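Local structure of penicillin binding protein 2X (Streptococcus thermophilus, 5U47) at residues Thr228-Gln233 with Asn563-Glu568; Lys624-Ser629 with Leu643-Glu648. The protein probably acts as a penicillin-sensitive transpeptidase that cross-links adjacent peptidoglycan strands as part of the machinery building the septal cell wall. The protein carries 1 engineered substitution. All blocks are in the same frame, centred on the assembly; numbering follows the deposited sequence.

Contact 1. Residues Thr228-Gln233 with Asn563-Glu568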
ATOM      1  N   THR A 228      -8.040   0.690  13.388  1.00 22.86           N
ATOM      2  CA  THR A 228      -7.814   0.682  14.849  1.00 25.44           C
ATOM      3  C   THR A 228      -8.223  -0.652  15.434  1.00 25.41           C
ATOM      4  O   THR A 228      -7.500  -1.251  16.225  1.00 25.23           O
ATOM      5  CB  THR A 228      -8.555   1.869  15.533  1.00 27.91           C
ATOM      6  OG1 THR A 228      -8.019   3.090  15.019  1.00 28.56           O
ATOM      7  CG2 THR A 228      -8.378   1.875  17.051  1.00 30.93           C
ATOM      8  N   PHE A 229      -9.358  -1.147  14.979  1.00 25.47           N
ATOM      9  CA  PHE A 229      -9.873  -2.422  15.427  1.00 27.16           C
ATOM     10  C   PHE A 229      -8.966  -3.566  14.971  1.00 25.57           C
ATOM     11  O   PHE A 229      -8.693  -4.481  15.745  1.00 25.25           O
ATOM     12  CB  PHE A 229     -11.295  -2.587  14.897  1.00 30.37           C
ATOM     13  CG  PHE A 229     -12.024  -3.727  15.471  1.00 33.63           C
ATOM     14  CD1 PHE A 229     -12.769  -3.575  16.625  1.00 37.32           C
ATOM     15  CD2 PHE A 229     -11.999  -4.953  14.847  1.00 33.80           C
ATOM     16  CE1 PHE A 229     -13.460  -4.643  17.158  1.00 37.69           C
ATOM     17  CE2 PHE A 229     -12.676  -6.020  15.369  1.00 34.76           C
ATOM     18  CZ  PHE A 229     -13.407  -5.874  16.532  1.00 36.93           C
ATOM     19  N   LEU A 230      -8.477  -3.503  13.722  1.00 22.73           N
ATOM     20  CA  LEU A 230      -7.563  -4.524  13.209  1.00 22.29           C
ATOM     21  C   LEU A 230      -6.262  -4.613  14.032  1.00 22.64           C
ATOM     22  O   LEU A 230      -5.757  -5.722  14.285  1.00 22.12           O
ATOM     23  CB  LEU A 230      -7.204  -4.252  11.736  1.00 22.73           C
ATOM     24  CG  LEU A 230      -6.160  -5.174  11.114  1.00 22.87           C
ATOM     25  CD1 LEU A 230      -6.626  -6.608  11.134  1.00 23.75           C
ATOM     26  CD2 LEU A 230      -5.833  -4.751   9.696  1.00 24.42           C
ATOM     27  N   GLU A 231      -5.709  -3.457  14.410  1.00 22.57           N
ATOM     28  CA  GLU A 231      -4.450  -3.404  15.192  1.00 23.14           C
ATOM     29  C   GLU A 231      -4.610  -4.151  16.520  1.00 23.78           C
ATOM     30  O   GLU A 231      -3.756  -4.933  16.910  1.00 24.63           O
ATOM     31  CB  GLU A 231      -3.998  -1.950  15.456  1.00 23.75           C
ATOM     32  CG  GLU A 231      -3.672  -1.103  14.213  1.00 24.16           C
ATOM     33  CD  GLU A 231      -2.322  -1.389  13.529  1.00 24.83           C
ATOM     34  OE1 GLU A 231      -1.393  -1.869  14.202  1.00 24.76           O
ATOM     35  OE2 GLU A 231      -2.173  -1.084  12.306  1.00 23.01           O
ATOM     36  N   THR A 232      -5.715  -3.907  17.201  1.00 24.21           N
ATOM     37  CA  THR A 232      -6.008  -4.579  18.459  1.00 25.22           C
ATOM     38  C   THR A 232      -6.107  -6.091  18.271  1.00 25.23           C
ATOM     39  O   THR A 232      -5.495  -6.847  19.025  1.00 26.53           O
ATOM     40  CB  THR A 232      -7.326  -4.067  19.051  1.00 26.26           C
ATOM     41  OG1 THR A 232      -7.262  -2.648  19.185  1.00 27.05           O
ATOM     42  CG2 THR A 232      -7.622  -4.720  20.386  1.00 27.95           C
ATOM     43  N   GLN A 233      -6.856  -6.538  17.269  1.00 24.71           N
ATOM     44  CA  GLN A 233      -6.999  -7.983  17.042  1.00 27.31           C
ATOM     45  C   GLN A 233      -5.724  -8.636  16.559  1.00 26.72           C
ATOM     46  O   GLN A 233      -5.482  -9.787  16.891  1.00 25.65           O
ATOM     47  CB  GLN A 233      -8.156  -8.312  16.094  1.00 27.56           C
ATOM     48  CG  GLN A 233      -9.473  -7.826  16.615  1.00 30.24           C
ATOM     49  CD  GLN A 233      -9.742  -8.342  18.009  1.00 33.37           C
ATOM     50  OE1 GLN A 233      -9.926  -7.559  18.904  1.00 36.30           O
ATOM     51  NE2 GLN A 233      -9.686  -9.681  18.205  1.00 36.28           N
ATOM     52  N   ASN A 563     -12.706 -13.123  12.195  1.00 26.46           N
ATOM     53  CA  ASN A 563     -14.120 -12.983  12.602  1.00 27.86           C
ATOM     54  C   ASN A 563     -14.526 -11.586  13.072  1.00 26.82           C
ATOM     55  O   ASN A 563     -15.452 -11.006  12.512  1.00 25.96           O
ATOM     56  CB  ASN A 563     -14.538 -14.048  13.675  1.00 28.79           C
ATOM     57  CG  ASN A 563     -14.320 -15.484  13.209  1.00 29.27           C
ATOM     58  OD1 ASN A 563     -13.518 -15.738  12.327  1.00 29.75           O
ATOM     59  ND2 ASN A 563     -15.028 -16.429  13.822  1.00 30.13           N
ATOM     60  N   PRO A 564     -13.848 -11.045  14.100  1.00 27.04           N
ATOM     61  CA  PRO A 564     -14.303  -9.735  14.574  1.00 27.81           C
ATOM     62  C   PRO A 564     -14.045  -8.585  13.591  1.00 26.14           C
ATOM     63  O   PRO A 564     -14.819  -7.636  13.551  1.00 26.10           O
ATOM     64  CB  PRO A 564     -13.563  -9.560  15.899  1.00 29.19           C
ATOM     65  CG  PRO A 564     -12.402 -10.482  15.842  1.00 28.67           C
ATOM     66  CD  PRO A 564     -12.729 -11.577  14.899  1.00 27.62           C
ATOM     67  N   VAL A 565     -12.986  -8.673  12.795  1.00 24.66           N
ATOM     68  CA  VAL A 565     -12.663  -7.605  11.838  1.00 23.20           C
ATOM     69  C   VAL A 565     -13.683  -7.581  10.713  1.00 23.43           C
ATOM     70  O   VAL A 565     -14.217  -6.518  10.393  1.00 25.71           O
ATOM     71  CB  VAL A 565     -11.218  -7.731  11.323  1.00 22.35           C
ATOM     72  CG1 VAL A 565     -10.940  -6.703  10.196  1.00 21.01           C
ATOM     73  CG2 VAL A 565     -10.261  -7.524  12.493  1.00 23.14           C
ATOM     74  N   LEU A 566     -13.995  -8.738  10.131  1.00 23.81           N
ATOM     75  CA  LEU A 566     -15.038  -8.782   9.093  1.00 24.48           C
ATOM     76  C   LEU A 566     -16.419  -8.422   9.627  1.00 25.50           C
ATOM     77  O   LEU A 566     -17.215  -7.823   8.900  1.00 25.12           O
ATOM     78  CB  LEU A 566     -15.079 -10.135   8.373  1.00 25.03           C
ATOM     79  CG  LEU A 566     -13.910 -10.379   7.442  1.00 24.64           C
ATOM     80  CD1 LEU A 566     -14.052 -11.719   6.771  1.00 24.93           C
ATOM     81  CD2 LEU A 566     -13.796  -9.272   6.395  1.00 25.37           C
ATOM     82  N   GLU A 567     -16.718  -8.786  10.876  1.00 26.99           N
ATOM     83  CA  GLU A 567     -17.995  -8.401  11.482  1.00 29.13           C
ATOM     84  C   GLU A 567     -18.032  -6.880  11.678  1.00 29.13           C
ATOM     85  O   GLU A 567     -19.065  -6.247  11.450  1.00 28.33           O
ATOM     86  CB  GLU A 567     -18.267  -9.144  12.800  1.00 32.52           C
ATOM     87  CG  GLU A 567     -18.744 -10.568  12.562  1.00 35.96           C
ATOM     88  CD  GLU A 567     -19.109 -11.318  13.823  1.00 41.16           C
ATOM     89  OE1 GLU A 567     -18.710 -10.896  14.935  1.00 45.01           O
ATOM     90  OE2 GLU A 567     -19.819 -12.338  13.692  1.00 44.53           O
ATOM     91  N   GLU A 568     -16.898  -6.302  12.079  1.00 28.93           N
ATOM     92  CA  GLU A 568     -16.822  -4.853  12.251  1.00 30.02           C
ATOM     93  C   GLU A 568     -17.026  -4.180  10.901  1.00 27.95           C
ATOM     94  O   GLU A 568     -17.761  -3.212  10.809  1.00 28.50           O
ATOM     95  CB  GLU A 568     -15.476  -4.423  12.848  1.00 31.96           C
ATOM     96  CG  GLU A 568     -15.427  -2.950  13.278  1.00 36.04           C
ATOM     97  CD  GLU A 568     -16.349  -2.617  14.453  1.00 39.39           C
ATOM     98  OE1 GLU A 568     -16.848  -3.547  15.141  1.00 42.33           O
ATOM     99  OE2 GLU A 568     -16.574  -1.410  14.695  1.00 44.10           O
TER

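Contact 2. Residues Lys624-Ser629 with Leu643-Glu648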
ATOM      1  N   LYS A 624      11.609   0.180 -22.049  1.00 32.62           N
ATOM      2  CA  LYS A 624      11.509   1.562 -22.526  1.00 33.96           C
ATOM      3  C   LYS A 624      10.123   1.841 -23.057  1.00 32.54           C
ATOM      4  O   LYS A 624       9.526   0.986 -23.714  1.00 30.33           O
ATOM      5  CB  LYS A 624      12.468   1.836 -23.694  1.00 36.31           C
ATOM      6  CG  LYS A 624      13.943   1.528 -23.476  1.00 39.87           C
ATOM      7  CD  LYS A 624      14.577   2.401 -22.414  1.00 41.28           C
ATOM      8  CE  LYS A 624      16.067   2.091 -22.287  1.00 45.18           C
ATOM      9  NZ  LYS A 624      16.674   2.758 -21.101  1.00 47.01           N
ATOM     10  N   ILE A 625       9.638   3.056 -22.805  1.00 30.93           N
ATOM     11  CA  ILE A 625       8.378   3.506 -23.389  1.00 30.88           C
ATOM     12  C   ILE A 625       8.630   3.934 -24.850  1.00 32.26           C
ATOM     13  O   ILE A 625       9.453   4.821 -25.105  1.00 32.46           O
ATOM     14  CB  ILE A 625       7.785   4.671 -22.590  1.00 29.68           C
ATOM     15  CG1 ILE A 625       7.330   4.137 -21.240  1.00 28.92           C
ATOM     16  CG2 ILE A 625       6.627   5.319 -23.353  1.00 29.77           C
ATOM     17  CD1 ILE A 625       6.754   5.181 -20.306  1.00 28.88           C
ATOM     18  N   GLU A 626       7.922   3.304 -25.786  1.00 32.66           N
ATOM     19  CA  GLU A 626       8.030   3.623 -27.204  1.00 36.14           C
ATOM     20  C   GLU A 626       6.886   4.533 -27.668  1.00 35.01           C
ATOM     21  O   GLU A 626       7.114   5.467 -28.436  1.00 35.25           O
ATOM     22  CB  GLU A 626       8.068   2.342 -28.026  1.00 39.60           C
ATOM     23  CG  GLU A 626       8.230   2.568 -29.511  1.00 44.50           C
ATOM     24  CD  GLU A 626       8.368   1.269 -30.276  1.00 49.86           C
ATOM     25  OE1 GLU A 626       9.102   0.366 -29.812  1.00 53.05           O
ATOM     26  OE2 GLU A 626       7.744   1.152 -31.350  1.00 56.53           O
ATOM     27  N   LYS A 627       5.660   4.247 -27.234  1.00 32.55           N
ATOM     28  CA  LYS A 627       4.507   5.086 -27.584  1.00 32.30           C
ATOM     29  C   LYS A 627       3.536   5.177 -26.434  1.00 30.48           C
ATOM     30  O   LYS A 627       3.476   4.266 -25.579  1.00 29.15           O
ATOM     31  CB  LYS A 627       3.756   4.536 -28.794  1.00 33.87           C
ATOM     32  CG  LYS A 627       4.513   4.632 -30.093  1.00 36.99           C
ATOM     33  CD  LYS A 627       3.712   4.060 -31.245  1.00 38.27           C
ATOM     34  CE  LYS A 627       4.569   4.015 -32.500  1.00 40.83           C
ATOM     35  NZ  LYS A 627       3.852   3.363 -33.620  1.00 42.98           N
ATOM     36  N   VAL A 628       2.770   6.266 -26.423  1.00 28.63           N
ATOM     37  CA  VAL A 628       1.743   6.491 -25.399  1.00 28.51           C
ATOM     38  C   VAL A 628       0.486   6.980 -26.112  1.00 28.61           C
ATOM     39  O   VAL A 628       0.589   7.756 -27.082  1.00 28.05           O
ATOM     40  CB  VAL A 628       2.209   7.513 -24.342  1.00 29.00           C
ATOM     41  CG1 VAL A 628       1.219   7.591 -23.188  1.00 28.78           C
ATOM     42  CG2 VAL A 628       3.592   7.136 -23.808  1.00 30.60           C
ATOM     43  N   SER A 629      -0.689   6.560 -25.629  1.00 26.87           N
ATOM     44  CA  SER A 629      -1.971   6.900 -26.289  1.00 27.72           C
ATOM     45  C   SER A 629      -2.447   8.349 -26.095  1.00 29.61           C
ATOM     46  O   SER A 629      -3.450   8.747 -26.686  1.00 30.19           O
ATOM     47  CB  SER A 629      -3.078   5.949 -25.845  1.00 27.10           C
ATOM     48  OG  SER A 629      -3.397   6.125 -24.479  1.00 25.13           O
ATOM     49  N   LEU A 643      -2.822   3.919 -22.743  1.00 24.20           N
ATOM     50  CA  LEU A 643      -1.923   2.842 -23.152  1.00 24.09           C
ATOM     51  C   LEU A 643      -0.479   3.325 -23.176  1.00 23.81           C
ATOM     52  O   LEU A 643      -0.204   4.416 -23.666  1.00 25.01           O
ATOM     53  CB  LEU A 643      -2.249   2.356 -24.544  1.00 24.79           C
ATOM     54  CG  LEU A 643      -3.633   1.815 -24.846  1.00 25.30           C
ATOM     55  CD1 LEU A 643      -3.680   1.433 -26.321  1.00 26.23           C
ATOM     56  CD2 LEU A 643      -3.960   0.630 -23.947  1.00 25.76           C
ATOM     57  N   ILE A 644       0.419   2.503 -22.649  1.00 24.14           N
ATOM     58  CA  ILE A 644       1.861   2.743 -22.675  1.00 25.91           C
ATOM     59  C   ILE A 644       2.416   1.534 -23.414  1.00 27.12           C
ATOM     60  O   ILE A 644       2.401   0.413 -22.884  1.00 26.00           O
ATOM     61  CB  ILE A 644       2.471   2.832 -21.262  1.00 25.99           C
ATOM     62  CG1 ILE A 644       1.913   4.030 -20.495  1.00 26.78           C
ATOM     63  CG2 ILE A 644       3.992   2.948 -21.320  1.00 26.96           C
ATOM     64  CD1 ILE A 644       2.315   4.035 -19.028  1.00 27.67           C
ATOM     65  N   MET A 645       2.866   1.735 -24.651  1.00 28.22           N
ATOM     66  CA  MET A 645       3.442   0.625 -25.418  1.00 30.07           C
ATOM     67  C   MET A 645       4.940   0.600 -25.204  1.00 30.06           C
ATOM     68  O   MET A 645       5.617   1.570 -25.507  1.00 30.42           O
ATOM     69  CB  MET A 645       3.149   0.738 -26.905  1.00 31.75           C
ATOM     70  CG  MET A 645       3.479  -0.536 -27.695  1.00 33.70           C
ATOM     71  SD  MET A 645       3.177  -0.311 -29.456  1.00 38.11           S
ATOM     72  CE  MET A 645       4.607   0.654 -29.922  1.00 39.03           C
ATOM     73  N   THR A 646       5.452  -0.516 -24.699  1.00 29.96           N
ATOM     74  CA  THR A 646       6.884  -0.631 -24.455  1.00 31.07           C
ATOM     75  C   THR A 646       7.573  -1.017 -25.748  1.00 32.77           C
ATOM     76  O   THR A 646       6.915  -1.313 -26.749  1.00 31.19           O
ATOM     77  CB  THR A 646       7.216  -1.700 -23.407  1.00 30.88           C
ATOM     78  OG1 THR A 646       6.958  -3.002 -23.951  1.00 31.70           O
ATOM     79  CG2 THR A 646       6.404  -1.480 -22.144  1.00 30.63           C
ATOM     80  N   ASN A 647       8.902  -1.055 -25.706  1.00 34.52           N
ATOM     81  CA  ASN A 647       9.680  -1.412 -26.889  1.00 37.07           C
ATOM     82  C   ASN A 647       9.740  -2.923 -27.174  1.00 38.33           C
ATOM     83  O   ASN A 647      10.368  -3.325 -28.136  1.00 37.99           O
ATOM     84  CB  ASN A 647      11.092  -0.804 -26.850  1.00 38.03           C
ATOM     85  CG  ASN A 647      11.938  -1.330 -25.716  1.00 38.57           C
ATOM     86  OD1 ASN A 647      11.437  -1.688 -24.647  1.00 38.32           O
ATOM     87  ND2 ASN A 647      13.238  -1.329 -25.925  1.00 39.68           N
ATOM     88  N   GLU A 648       9.107  -3.755 -26.347  1.00 39.06           N
ATOM     89  CA  GLU A 648       9.053  -5.201 -26.622  1.00 41.25           C
ATOM     90  C   GLU A 648       7.631  -5.691 -26.381  1.00 38.16           C
ATOM     91  O   GLU A 648       7.259  -6.051 -25.264  1.00 36.84           O
ATOM     92  CB  GLU A 648      10.063  -5.983 -25.796  1.00 44.46           C
ATOM     93  CG  GLU A 648      10.072  -7.457 -26.165  1.00 49.86           C
ATOM     94  CD  GLU A 648      11.142  -8.253 -25.453  1.00 54.07           C
ATOM     95  OE1 GLU A 648      11.840  -7.681 -24.586  1.00 59.36           O
ATOM     96  OE2 GLU A 648      11.270  -9.460 -25.760  1.00 59.15           O
TER
HETATM   97  O   HOH W   1       7.014  -2.048 -29.373  1.00 42.91           O

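Contact 1. Residues Thr228-Gln233 with Asn563-Glu568
F229 and E568 both hold CG anti to their backbone N (chi1 -170°), which directs F229 CG toward helix 563-568 and swings E568 CG alongside the ring, 4.1 Å from F229 CG. E568 CB sits over one ring face, offset toward the rim, 4.2 Å from the F229 ring centroid, a CH-pi contact. The E568 chain bends at chi2, and its carboxylate stacks on the ring with the two planes 16° apart. The ring edge meets the other helix: P564 CB lies in its plane, 3.7 Å from F229 CE2, and P564 O approaches CE2 obliquely at 3.2 Å while also accepting E568 N in its own helix. V565 CG2 bridges two residues, 3.9 Å from F229 CD2 and 4.0 Å from L230 CD1. One turn on, the bent Q233 side chain crosses P564, with Q233 NE2 3.7 Å from P564 CG; that amide donates to T560 O. The two helix segments run antiparallel (170°), their axes 9.7 Å apart. They lie side by side on the antiparallel sheet of the transpeptidase domain, with L230 reaching M543, A248, A260 and T262, and V565 reaching M543 and V250 on the strands beneath.

Contact 2. Residues Lys624-Ser629 with Leu643-Glu648
E626 and K627 both face M645, making a classic beta bulge in the antiparallel pairing of strands 625-628 and 643-646. The helix-like psi of E626 (-43°) puts the N-H of K627 on the same side as that of E626, so both reach one acceptor: M645 O takes E626 N at 2.9 Å and K627 N at 3.2 Å, the latter in its carbonyl plane on a lone pair. M645 N answers with a 2.8 Å bond to K627 O. The bulge shifts the register by one residue, leaving I625 opposite T646 but V628 opposite I644. It also brings E626 and K627 alongside M645, all three pointing the same way. M645 bends at chi3 (77°), which brings its methyl CE against both chains, 3.5 Å from E626 OE2 and 3.8 Å from K627 CD. A water donates to both E626 OE1 and T646 O, tying the carboxylate to the opposite backbone.

Side-chain bonds extend the ladder at both ends. S629 OG accepts L643 N at 2.9 Å in a nearly straight bond (175°), while S629 N binds L643 O. At the other end N647 OD1 accepts K624 N, which stands above the amide plane, and N647 N donates to K624 O. I644 CG2 lies 3.5 Å from I625 CG1, and this apolar pair faces helix 602-611, where I625 meets P602 and T605 and I644 meets L609.

Strand 641-646 is the middle strand of a three-stranded PASTA sheet: its other neighbour, strand 615-619, runs parallel to it, and T646 OG1 bonds to L619 O and G622 N. Helix 660-670 of the following PASTA domain packs against K627, S629 and L643 through N662 and W669.

How the contacts relate
Contacts 1 and 2 belong to separate domains and do not touch: their centres are 43 Å apart, their nearest atoms about 31 Å, and they lie on opposite sides of the chain's centre. They follow one another in series, contact 1 closing the long transpeptidase excursion before the PASTA region that holds contact 2 begins. Contact 1 packs on strands 258-264, 245-252 and 541-548, toward one edge of the five-stranded sheet; the opposite edge strand, 503-510, carries K505 of a KSG sequence that probably lines the active site with S295 and K298 of an SxxK motif. Contact 2 belongs to a different sheet, within the first PASTA domain.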